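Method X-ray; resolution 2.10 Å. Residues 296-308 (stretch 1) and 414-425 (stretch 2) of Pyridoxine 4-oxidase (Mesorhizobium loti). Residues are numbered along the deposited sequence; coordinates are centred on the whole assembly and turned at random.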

# COMPACT_ATOMS: atom_id res chain seq x y z
N ALA A 296 -1.88 9.41 15.16
CA ALA A 296 -2.56 8.53 16.12
C ALA A 296 -2.42 9.08 17.53
O ALA A 296 -1.48 8.72 18.24
CB ALA A 296 -1.97 7.12 16.05
N GLY A 297 -3.35 9.94 17.94
CA GLY A 297 -4.46 10.35 17.09
C GLY A 297 -5.24 11.44 17.79
O GLY A 297 -4.92 11.81 18.92
N ASN A 298 -6.25 11.99 17.12
CA ASN A 298 -7.19 12.90 17.77
C ASN A 298 -8.08 12.01 18.66
O ASN A 298 -9.14 11.54 18.23
CB ASN A 298 -7.99 13.64 16.69
CG ASN A 298 -8.80 14.81 17.24
OD1 ASN A 298 -9.68 15.33 16.54
ND2 ASN A 298 -8.49 15.24 18.46
N LEU A 299 -7.60 11.74 19.88
CA LEU A 299 -8.17 10.73 20.79
C LEU A 299 -9.29 11.32 21.65
O LEU A 299 -9.08 12.34 22.31
CB LEU A 299 -7.06 10.22 21.71
CG LEU A 299 -7.03 8.80 22.28
CD1 LEU A 299 -6.77 8.81 23.81
CD2 LEU A 299 -8.26 7.97 21.90
N TYR A 300 -10.45 10.67 21.66
CA TYR A 300 -11.61 11.13 22.44
C TYR A 300 -12.07 10.13 23.49
O TYR A 300 -12.31 8.95 23.19
CB TYR A 300 -12.80 11.43 21.51
CG TYR A 300 -12.55 12.58 20.57
CD1 TYR A 300 -12.89 13.87 20.93
CD2 TYR A 300 -11.94 12.37 19.33
CE1 TYR A 300 -12.65 14.95 20.08
CE2 TYR A 300 -11.69 13.44 18.46
CZ TYR A 300 -12.05 14.73 18.85
OH TYR A 300 -11.81 15.80 18.02
N ALA A 301 -12.23 10.59 24.73
CA ALA A 301 -12.87 9.76 25.75
C ALA A 301 -14.33 9.57 25.33
O ALA A 301 -14.99 10.53 24.91
CB ALA A 301 -12.79 10.45 27.11
N ALA A 302 -14.84 8.35 25.44
CA ALA A 302 -16.23 8.09 25.05
C ALA A 302 -17.20 8.26 26.21
O ALA A 302 -16.88 7.91 27.35
CB ALA A 302 -16.38 6.72 24.41
N ARG A 303 -18.39 8.79 25.90
CA ARG A 303 -19.44 9.06 26.87
C ARG A 303 -20.15 7.76 27.27
O ARG A 303 -20.88 7.71 28.26
CB ARG A 303 -20.47 10.03 26.26
CG ARG A 303 -21.35 10.74 27.28
CD ARG A 303 -22.34 11.67 26.60
NE ARG A 303 -23.15 10.92 25.68
CZ ARG A 303 -24.31 10.35 26.00
NH1 ARG A 303 -24.82 10.47 27.23
NH2 ARG A 303 -24.95 9.66 25.08
N LYS A 304 -19.94 6.71 26.48
CA LYS A 304 -20.52 5.41 26.75
C LYS A 304 -19.66 4.33 26.07
O LYS A 304 -18.82 4.67 25.24
CB LYS A 304 -21.96 5.37 26.26
CG LYS A 304 -22.18 5.76 24.81
CD LYS A 304 -23.64 6.17 24.64
CE LYS A 304 -24.08 6.22 23.19
NZ LYS A 304 -25.56 6.46 23.15
N PRO A 305 -19.84 3.05 26.43
CA PRO A 305 -18.98 2.00 25.86
C PRO A 305 -18.93 1.94 24.33
O PRO A 305 -19.96 1.83 23.68
CB PRO A 305 -19.61 0.71 26.40
CG PRO A 305 -20.23 1.11 27.70
CD PRO A 305 -20.73 2.52 27.49
N VAL A 306 -17.72 2.00 23.77
CA VAL A 306 -17.51 1.83 22.33
C VAL A 306 -17.48 0.34 21.96
O VAL A 306 -16.56 -0.38 22.33
CB VAL A 306 -16.18 2.48 21.88
CG1 VAL A 306 -15.94 2.23 20.40
CG2 VAL A 306 -16.18 3.96 22.17
N PRO A 307 -18.49 -0.11 21.20
CA PRO A 307 -18.65 -1.53 20.84
C PRO A 307 -17.68 -1.89 19.73
O PRO A 307 -17.43 -1.05 18.86
CB PRO A 307 -20.09 -1.60 20.32
CG PRO A 307 -20.64 -0.17 20.36
CD PRO A 307 -19.47 0.73 20.49
N PRO A 308 -17.15 -3.13 19.74
CA PRO A 308 -16.10 -3.53 18.80
C PRO A 308 -16.62 -3.53 17.37
O PRO A 308 -17.80 -3.84 17.15
CB PRO A 308 -15.77 -4.96 19.24
CG PRO A 308 -17.04 -5.47 19.83
CD PRO A 308 -17.68 -4.27 20.50
N LEU A 414 -21.58 14.13 16.91
CA LEU A 414 -20.81 13.13 17.68
C LEU A 414 -20.99 13.29 19.20
O LEU A 414 -20.37 12.58 19.99
CB LEU A 414 -19.33 13.20 17.30
CG LEU A 414 -18.85 12.41 16.07
CD1 LEU A 414 -17.49 12.93 15.63
CD2 LEU A 414 -18.77 10.92 16.37
N ALA A 415 -21.85 14.22 19.60
CA ALA A 415 -22.13 14.50 21.01
C ALA A 415 -22.68 13.29 21.76
O ALA A 415 -22.56 13.21 22.99
CB ALA A 415 -23.09 15.67 21.12
N GLY A 416 -23.29 12.36 21.04
CA GLY A 416 -23.79 11.15 21.68
C GLY A 416 -22.65 10.23 22.10
O GLY A 416 -22.81 9.40 23.01
N TRP A 417 -21.50 10.38 21.45
CA TRP A 417 -20.37 9.48 21.73
C TRP A 417 -19.26 10.14 22.54
O TRP A 417 -18.57 9.47 23.31
CB TRP A 417 -19.80 8.92 20.43
CG TRP A 417 -20.69 7.92 19.81
CD1 TRP A 417 -21.64 8.14 18.85
CD2 TRP A 417 -20.76 6.53 20.14
NE1 TRP A 417 -22.29 6.96 18.56
CE2 TRP A 417 -21.76 5.96 19.34
CE3 TRP A 417 -20.06 5.72 21.03
CZ2 TRP A 417 -22.09 4.60 19.40
CZ3 TRP A 417 -20.38 4.38 21.09
CH2 TRP A 417 -21.38 3.83 20.28
N ARG A 418 -19.11 11.45 22.34
CA ARG A 418 -17.96 12.18 22.84
C ARG A 418 -18.15 12.60 24.30
O ARG A 418 -19.14 13.25 24.63
CB ARG A 418 -17.72 13.44 21.97
CG ARG A 418 -16.51 14.28 22.36
CD ARG A 418 -16.45 15.61 21.58
NE ARG A 418 -17.59 16.47 21.89
CZ ARG A 418 -18.60 16.71 21.06
NH1 ARG A 418 -18.61 16.18 19.84
NH2 ARG A 418 -19.61 17.49 21.43
N GLU A 419 -17.23 12.22 25.17
CA GLU A 419 -17.24 12.76 26.53
C GLU A 419 -16.38 14.03 26.52
O GLU A 419 -16.81 15.10 26.95
CB GLU A 419 -16.76 11.71 27.55
CG GLU A 419 -16.26 12.27 28.88
CD GLU A 419 -17.37 12.67 29.83
OE1 GLU A 419 -18.57 12.51 29.48
OE2 GLU A 419 -17.05 13.14 30.94
N ARG A 420 -15.16 13.89 26.00
CA ARG A 420 -14.25 15.02 25.80
C ARG A 420 -13.03 14.56 25.01
O ARG A 420 -12.75 13.35 24.91
CB ARG A 420 -13.78 15.60 27.13
CG ARG A 420 -12.92 14.62 27.93
CD ARG A 420 -12.15 15.33 29.04
NE ARG A 420 -11.13 14.47 29.62
CZ ARG A 420 -11.38 13.50 30.50
NH1 ARG A 420 -12.63 13.26 30.88
NH2 ARG A 420 -10.39 12.76 30.98
N GLU A 421 -12.28 15.52 24.46
CA GLU A 421 -11.03 15.22 23.76
C GLU A 421 -9.95 14.91 24.78
O GLU A 421 -9.79 15.65 25.76
CB GLU A 421 -10.60 16.41 22.90
CG GLU A 421 -9.41 16.13 21.98
CD GLU A 421 -8.95 17.38 21.24
OE1 GLU A 421 -9.40 17.62 20.10
OE2 GLU A 421 -8.12 18.14 21.79
N LEU A 422 -9.22 13.82 24.57
CA LEU A 422 -8.04 13.53 25.38
C LEU A 422 -6.77 14.09 24.70
O LEU A 422 -5.91 14.67 25.35
CB LEU A 422 -7.92 12.02 25.64
CG LEU A 422 -9.13 11.38 26.35
CD1 LEU A 422 -9.04 9.85 26.40
CD2 LEU A 422 -9.28 11.94 27.75
N LEU A 423 -6.67 13.93 23.38
CA LEU A 423 -5.50 14.41 22.62
C LEU A 423 -5.96 15.11 21.31
O LEU A 423 -6.88 14.62 20.64
CB LEU A 423 -4.56 13.25 22.28
CG LEU A 423 -4.00 12.34 23.39
CD1 LEU A 423 -3.27 11.15 22.79
CD2 LEU A 423 -3.07 13.10 24.32
N PRO A 424 -5.29 16.21 20.92
CA PRO A 424 -4.11 16.79 21.55
C PRO A 424 -4.44 17.74 22.68
O PRO A 424 -3.53 18.17 23.38
CB PRO A 424 -3.45 17.58 20.41
CG PRO A 424 -4.59 18.02 19.57
CD PRO A 424 -5.61 16.89 19.64
N GLY A 425 -5.71 18.07 22.86
CA GLY A 425 -6.06 18.97 23.95
C GLY A 425 -5.86 20.42 23.54
O GLY A 425 -6.61 20.93 22.71

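The two stretches meet as a short, bulged antiparallel strand pairing, held mainly by backbone hydrogen bonds and extended at one end by an asparagine side chain and at the other by an arginine and a tryptophan. Together they bury 925 Å² of surface.

At the centre, Ala301 pairs with Arg420: Ala301 N donates to Arg420 O (2.8 Å), and Ala301 O accepts from Glu419 N (2.8 Å). The register slips by one residue between Ala301 and Ala302, a beta bulge, yet the ladder resumes when Arg303 N donates to Trp417 O at 2.7 Å, nearly linearly. Toward the other end, Leu299 O accepts from both Leu422 N (2.7 Å) and Leu423 N (3.1 Å), while the return bond from Leu299 N to Leu423 O (3.1 Å) is weak.

Asn298 reinforces that end. Its amide can donate and accept at once: ND2 reaches Leu423 O (2.8 Å) and Glu421 OE1 (3.0 Å), whereas OD1 receives the hydroxyl of Tyr300 (OH to OD1, 2.6 Å). Tyr300 lies on the same face as Glu421, its ring atom CD1 3.6 Å from Glu421 CA. Leucines supply the apolar packing: Leu299 CD1 touches Leu422 CD1 at 3.6 Å, and Ala301 CB, a methyl on the same face as Arg420, lies 3.9 Å from Leu422 CG and adds a small apolar contact.

Beyond the strand, the Arg303 guanidinium grips one carbonyl with two donors, NE and NH2 lying 3.1 and 3.0 Å from Gly416 O. Trp417 has more area covered by the opposing stretch than any other residue here. Although its CA-to-CB bond points away, chi1 near -72° (m) helps set the course of the broad indole, which extends beside the loop; CH2 packs 3.6 Å from Pro307 CD, and CZ3 lies 4.4 Å from Val306 CG2.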